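Local coordinates for carbohydrate esterase family 2 (CE2) (Chaetomium olivicolor, PDB 4XVH), which probably removes acetyl groups from xylan and related plant polysaccharides, as a fungal esterase that joins an SGNH-type hydrolase domain to a carbohydrate-binding beta sandwich, at residues Ala234-Lys237 and Phe238-Ile242; Ala269-Thr272 and Thr273-Asn276. All coordinates share one frame; numbering follows the deposited sequence.

Contact 1 of 2, residues Ala234-Lys237 and Phe238-Ile242; sequences AMVK and FVQDI
D241 N donates to K237 O at 2.7 Å, in the i+4 to i pattern of an alpha helix, and the side chains of the same two residues are joined as well. K237 NZ lies 3.0 Å from D241 OD1 and 3.0 Å from D241 OD2. Each oxygen offers its syn lone pair, so the ammonium group straddles the mouth of the carboxylate in a two-pronged salt bridge. The lysine reaches forward along the helix: CG stands anti to the backbone N (chi1 -178°), and bends at chi2 and chi4 bring NZ to the carboxylate, with CE passing 3.6 Å from D241 OD1. On the next flank, Q240 lies alongside V236 and its amide NE2 comes 3.5 Å from V236 CG1, the exposed glutamine amide lying against a methyl of the buried valine. The inward flank is apolar: I242 CD1 rests 3.7 Å above one face of the F238 ring, offset toward its rim. Helix 228-243 thus turns its charged pair outward, while F238 and I242 pack on I115 of strand 111-116, V239 on F251 and L253 of strand 250-254, and V236 on R284 and L285 of helix 270-285.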
ATOM      1  N   ALA A 234       4.432  18.760   9.725  1.00 26.99           N
ATOM      2  CA  ALA A 234       4.662  17.331   9.856  1.00 26.03           C
ATOM      3  C   ALA A 234       4.933  16.662   8.525  1.00 25.25           C
ATOM      4  O   ALA A 234       5.708  15.691   8.438  1.00 24.42           O
ATOM      5  CB  ALA A 234       3.472  16.661  10.501  1.00 24.63           C
ATOM      6  N   MET A 235       4.243  17.137   7.497  1.00 24.54           N
ATOM      7  CA  MET A 235       4.462  16.604   6.154  1.00 24.04           C
ATOM      8  C   MET A 235       5.920  16.892   5.728  1.00 24.98           C
ATOM      9  O   MET A 235       6.602  16.023   5.215  1.00 24.91           O
ATOM     10  CB  MET A 235       3.467  17.220   5.172  1.00 23.97           C
ATOM     11  CG  MET A 235       3.573  16.663   3.758  1.00 23.14           C
ATOM     12  SD  MET A 235       3.005  14.919   3.627  1.00 27.72           S
ATOM     13  CE  MET A 235       1.209  15.096   3.581  1.00 25.65           C
ATOM     14  N   VAL A 236       6.391  18.111   5.976  1.00 26.81           N
ATOM     15  CA  VAL A 236       7.775  18.446   5.654  1.00 27.75           C
ATOM     16  C   VAL A 236       8.735  17.550   6.451  1.00 29.95           C
ATOM     17  O   VAL A 236       9.637  16.930   5.891  1.00 30.41           O
ATOM     18  CB  VAL A 236       8.052  19.935   5.925  1.00 28.41           C
ATOM     19  CG1 VAL A 236       9.550  20.235   5.837  1.00 27.78           C
ATOM     20  CG2 VAL A 236       7.259  20.791   4.927  1.00 27.80           C
ATOM     21  N   LYS A 237       8.487  17.418   7.748  1.00 30.58           N
ATOM     22  CA  LYS A 237       9.355  16.620   8.601  1.00 31.10           C
ATOM     23  C   LYS A 237       9.387  15.122   8.208  1.00 27.22           C
ATOM     24  O   LYS A 237      10.446  14.480   8.243  1.00 26.57           O
ATOM     25  CB  LYS A 237       8.907  16.794  10.059  1.00 34.57           C
ATOM     26  CG  LYS A 237       9.758  16.062  11.079  1.00 38.10           C
ATOM     27  CD  LYS A 237      11.207  16.564  11.060  1.00 41.47           C
ATOM     28  CE  LYS A 237      11.971  16.083  12.308  1.00 43.29           C
ATOM     29  NZ  LYS A 237      11.626  14.645  12.594  1.00 40.97           N
ATOM     30  N   PHE A 238       8.227  14.571   7.837  1.00 24.09           N
ATOM     31  CA  PHE A 238       8.129  13.162   7.458  1.00 23.52           C
ATOM     32  C   PHE A 238       8.987  12.907   6.194  1.00 23.48           C
ATOM     33  O   PHE A 238       9.775  11.972   6.145  1.00 23.62           O
ATOM     34  CB  PHE A 238       6.665  12.761   7.212  1.00 21.97           C
ATOM     35  CG  PHE A 238       6.461  11.276   6.977  1.00 22.51           C
ATOM     36  CD1 PHE A 238       7.344  10.347   7.514  1.00 22.87           C
ATOM     37  CD2 PHE A 238       5.396  10.820   6.218  1.00 21.69           C
ATOM     38  CE1 PHE A 238       7.175   8.972   7.289  1.00 21.36           C
ATOM     39  CE2 PHE A 238       5.209   9.458   5.994  1.00 22.16           C
ATOM     40  CZ  PHE A 238       6.127   8.524   6.545  1.00 21.55           C
ATOM     41  N   VAL A 239       8.846  13.765   5.199  1.00 22.58           N
ATOM     42  CA  VAL A 239       9.681  13.650   4.024  1.00 22.69           C
ATOM     43  C   VAL A 239      11.165  13.814   4.389  1.00 24.59           C
ATOM     44  O   VAL A 239      12.012  13.017   3.958  1.00 26.26           O
ATOM     45  CB  VAL A 239       9.255  14.670   2.954  1.00 22.73           C
ATOM     46  CG1 VAL A 239      10.294  14.746   1.848  1.00 20.67           C
ATOM     47  CG2 VAL A 239       7.853  14.265   2.376  1.00 21.04           C
ATOM     48  N   GLN A 240      11.495  14.816   5.203  1.00 24.66           N
ATOM     49  CA  GLN A 240      12.882  14.993   5.584  1.00 26.18           C
ATOM     50  C   GLN A 240      13.385  13.730   6.291  1.00 26.77           C
ATOM     51  O   GLN A 240      14.508  13.281   6.042  1.00 26.75           O
ATOM     52  CB  GLN A 240      13.038  16.232   6.462  1.00 29.21           C
ATOM     53  CG  GLN A 240      12.894  17.525   5.672  1.00 30.84           C
ATOM     54  CD  GLN A 240      12.793  18.759   6.548  1.00 34.56           C
ATOM     55  OE1 GLN A 240      12.503  18.671   7.736  1.00 35.82           O
ATOM     56  NE2 GLN A 240      13.041  19.916   5.962  1.00 36.19           N
ATOM     57  N   ASP A 241      12.548  13.135   7.147  1.00 26.27           N
ATOM     58  CA  ASP A 241      12.943  11.905   7.844  1.00 27.89           C
ATOM     59  C   ASP A 241      13.184  10.750   6.846  1.00 27.05           C
ATOM     60  O   ASP A 241      14.145   9.978   7.003  1.00 29.13           O
ATOM     61  CB  ASP A 241      11.892  11.496   8.878  1.00 27.92           C
ATOM     62  CG  ASP A 241      11.871  12.418  10.090  1.00 31.54           C
ATOM     63  OD1 ASP A 241      12.836  13.184  10.299  1.00 33.05           O
ATOM     64  OD2 ASP A 241      10.882  12.371  10.834  1.00 32.63           O
ATOM     65  N   ILE A 242      12.351  10.642   5.811  1.00 22.16           N
ATOM     66  CA  ILE A 242      12.563   9.586   4.814  1.00 21.32           C
ATOM     67  C   ILE A 242      13.842   9.857   3.999  1.00 24.10           C
ATOM     68  O   ILE A 242      14.567   8.928   3.608  1.00 23.71           O
ATOM     69  CB  ILE A 242      11.334   9.446   3.865  1.00 19.33           C
ATOM     70  CG1 ILE A 242      10.090   9.126   4.698  1.00 19.66           C
ATOM     71  CG2 ILE A 242      11.564   8.363   2.788  1.00 17.80           C
ATOM     72  CD1 ILE A 242       8.811   9.149   3.887  1.00 18.96           C
TER

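Contact 2 of 2, residues Ala269-Thr272 and Thr273-Asn276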
ATOM      1  N   ALA A 269     -14.129  23.836   4.068  1.00 31.79           N
ATOM      2  CA  ALA A 269     -13.434  23.660   2.781  1.00 30.43           C
ATOM      3  C   ALA A 269     -12.285  22.669   2.891  1.00 29.11           C
ATOM      4  O   ALA A 269     -11.145  22.984   2.539  1.00 26.94           O
ATOM      5  CB  ALA A 269     -12.903  25.017   2.255  1.00 31.70           C
ATOM      6  N   GLN A 270     -12.574  21.467   3.383  1.00 28.18           N
ATOM      7  CA  GLN A 270     -11.506  20.549   3.761  1.00 26.84           C
ATOM      8  C   GLN A 270     -10.527  20.197   2.608  1.00 27.67           C
ATOM      9  O   GLN A 270      -9.294  20.153   2.814  1.00 27.21           O
ATOM     10  CB  GLN A 270     -12.115  19.269   4.353  1.00 24.00           C
ATOM     11  CG  GLN A 270     -12.791  19.487   5.687  1.00 25.24           C
ATOM     12  CD  GLN A 270     -12.931  18.193   6.450  1.00 25.46           C
ATOM     13  OE1 GLN A 270     -13.077  17.107   5.854  1.00 23.65           O
ATOM     14  NE2 GLN A 270     -12.843  18.283   7.769  1.00 25.25           N
ATOM     15  N   LYS A 271     -11.059  19.968   1.407  1.00 25.99           N
ATOM     16  CA  LYS A 271     -10.229  19.535   0.280  1.00 24.51           C
ATOM     17  C   LYS A 271      -9.285  20.643  -0.192  1.00 25.33           C
ATOM     18  O   LYS A 271      -8.104  20.422  -0.433  1.00 22.13           O
ATOM     19  CB  LYS A 271     -11.102  19.072  -0.878  1.00 24.59           C
ATOM     20  CG  LYS A 271     -10.336  18.549  -2.103  1.00 24.38           C
ATOM     21  CD  LYS A 271      -9.302  17.460  -1.749  1.00 23.02           C
ATOM     22  CE  LYS A 271      -8.774  16.754  -3.017  1.00 21.40           C
ATOM     23  NZ  LYS A 271      -9.816  15.849  -3.590  1.00 20.27           N
ATOM     24  N   THR A 272      -9.819  21.841  -0.340  1.00 28.02           N
ATOM     25  CA  THR A 272      -8.971  22.990  -0.673  1.00 29.02           C
ATOM     26  C   THR A 272      -7.956  23.248   0.447  1.00 28.95           C
ATOM     27  O   THR A 272      -6.789  23.494   0.179  1.00 30.10           O
ATOM     28  CB  THR A 272      -9.832  24.227  -0.924  1.00 30.85           C
ATOM     29  OG1 THR A 272     -10.620  23.987  -2.099  1.00 31.43           O
ATOM     30  CG2 THR A 272      -8.975  25.499  -1.113  1.00 31.61           C
ATOM     31  N   THR A 273      -8.398  23.187   1.702  1.00 29.40           N
ATOM     32  CA  THR A 273      -7.493  23.404   2.838  1.00 28.94           C
ATOM     33  C   THR A 273      -6.323  22.388   2.815  1.00 27.84           C
ATOM     34  O   THR A 273      -5.155  22.773   2.982  1.00 26.74           O
ATOM     35  CB  THR A 273      -8.242  23.311   4.176  1.00 27.86           C
ATOM     36  OG1 THR A 273      -9.266  24.315   4.215  1.00 28.73           O
ATOM     37  CG2 THR A 273      -7.296  23.552   5.349  1.00 28.97           C
ATOM     38  N   GLN A 274      -6.635  21.103   2.604  1.00 26.16           N
ATOM     39  CA  GLN A 274      -5.587  20.074   2.517  1.00 24.99           C
ATOM     40  C   GLN A 274      -4.684  20.309   1.323  1.00 26.18           C
ATOM     41  O   GLN A 274      -3.468  20.126   1.404  1.00 26.74           O
ATOM     42  CB  GLN A 274      -6.163  18.662   2.394  1.00 23.09           C
ATOM     43  CG  GLN A 274      -5.070  17.572   2.485  1.00 21.77           C
ATOM     44  CD  GLN A 274      -5.474  16.257   1.853  1.00 21.54           C
ATOM     45  OE1 GLN A 274      -6.358  16.212   0.985  1.00 21.10           O
ATOM     46  NE2 GLN A 274      -4.828  15.161   2.296  1.00 20.24           N
ATOM     47  N   THR A 275      -5.293  20.704   0.211  1.00 25.92           N
ATOM     48  CA  THR A 275      -4.547  20.884  -1.020  1.00 25.35           C
ATOM     49  C   THR A 275      -3.524  21.983  -0.861  1.00 26.97           C
ATOM     50  O   THR A 275      -2.351  21.804  -1.196  1.00 26.77           O
ATOM     51  CB  THR A 275      -5.484  21.188  -2.183  1.00 24.99           C
ATOM     52  OG1 THR A 275      -6.315  20.041  -2.389  1.00 22.71           O
ATOM     53  CG2 THR A 275      -4.690  21.497  -3.450  1.00 22.20           C
ATOM     54  N   ASN A 276      -3.952  23.105  -0.291  1.00 27.68           N
ATOM     55  CA  ASN A 276      -3.033  24.221  -0.083  1.00 29.73           C
ATOM     56  C   ASN A 276      -1.922  23.880   0.904  1.00 29.17           C
ATOM     57  O   ASN A 276      -0.765  24.284   0.719  1.00 28.54           O
ATOM     58  CB  ASN A 276      -3.808  25.459   0.400  1.00 32.57           C
ATOM     59  CG  ASN A 276      -4.665  26.074  -0.706  1.00 34.00           C
ATOM     60  OD1 ASN A 276      -4.368  25.899  -1.886  1.00 33.96           O
ATOM     61  ND2 ASN A 276      -5.709  26.821  -0.322  1.00 35.38           N
TER
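T273 OG1 donates to A269 O at 2.8 Å from above the carbonyl plane, while T273 N meets the same oxygen nearly head-on at 2.9 Å; two bonds from one residue thus hold the carbonyl at the N-cap. A valine in place of T273 takes away the hydroxyl and its bond, and the A269 carbonyl would probably be held less firmly, with a methyl set against it instead. T275 repeats the pairing on K271 O, with OG1 at 2.7 Å and N at 2.9 Å approaching from opposite faces of its plane. With chi1 near -64°, OG1 of T275 sits beside its own backbone N and is aimed back down the helix; it also hydrogen-bonds N255. These bonds lie in the opening turns of helix 270-285, the crossover of a beta-alpha-beta unit between parallel strands 250-254 and 289-292. Its inner side is densely held: K271 NZ bonds to the carbonyl oxygens of S256 and W294, and Q274 ties S256 N to Y231 OH through its amide. The outer side is looser, T272 and N276 lying side by side with CG2 of T272 3.6 Å from ND2 of N276, though T272 OG1 still bonds D261.

Overall arrangement
Contact 1, in helix 228-243, closes before contact 2 opens at the start of helix 270-285; strand 250-254 lies between them in the chain. Their centres are about 19 Å apart and their nearest atoms about 6 Å, without touching. The two helices meet nonetheless, since M235 packs on A281 and V239 on L285, further along the second helix than contact 2. Both belong to the SGNH (GDSL-type) hydrolase domain with its five-stranded parallel sheet. Contact 1 lies about 14 Å from the bound polyether chain, measured from the M235 side chain, and contact 2 about 11 Å, from Q274, so both are parts of the surrounding scaffold and not of the pocket wall.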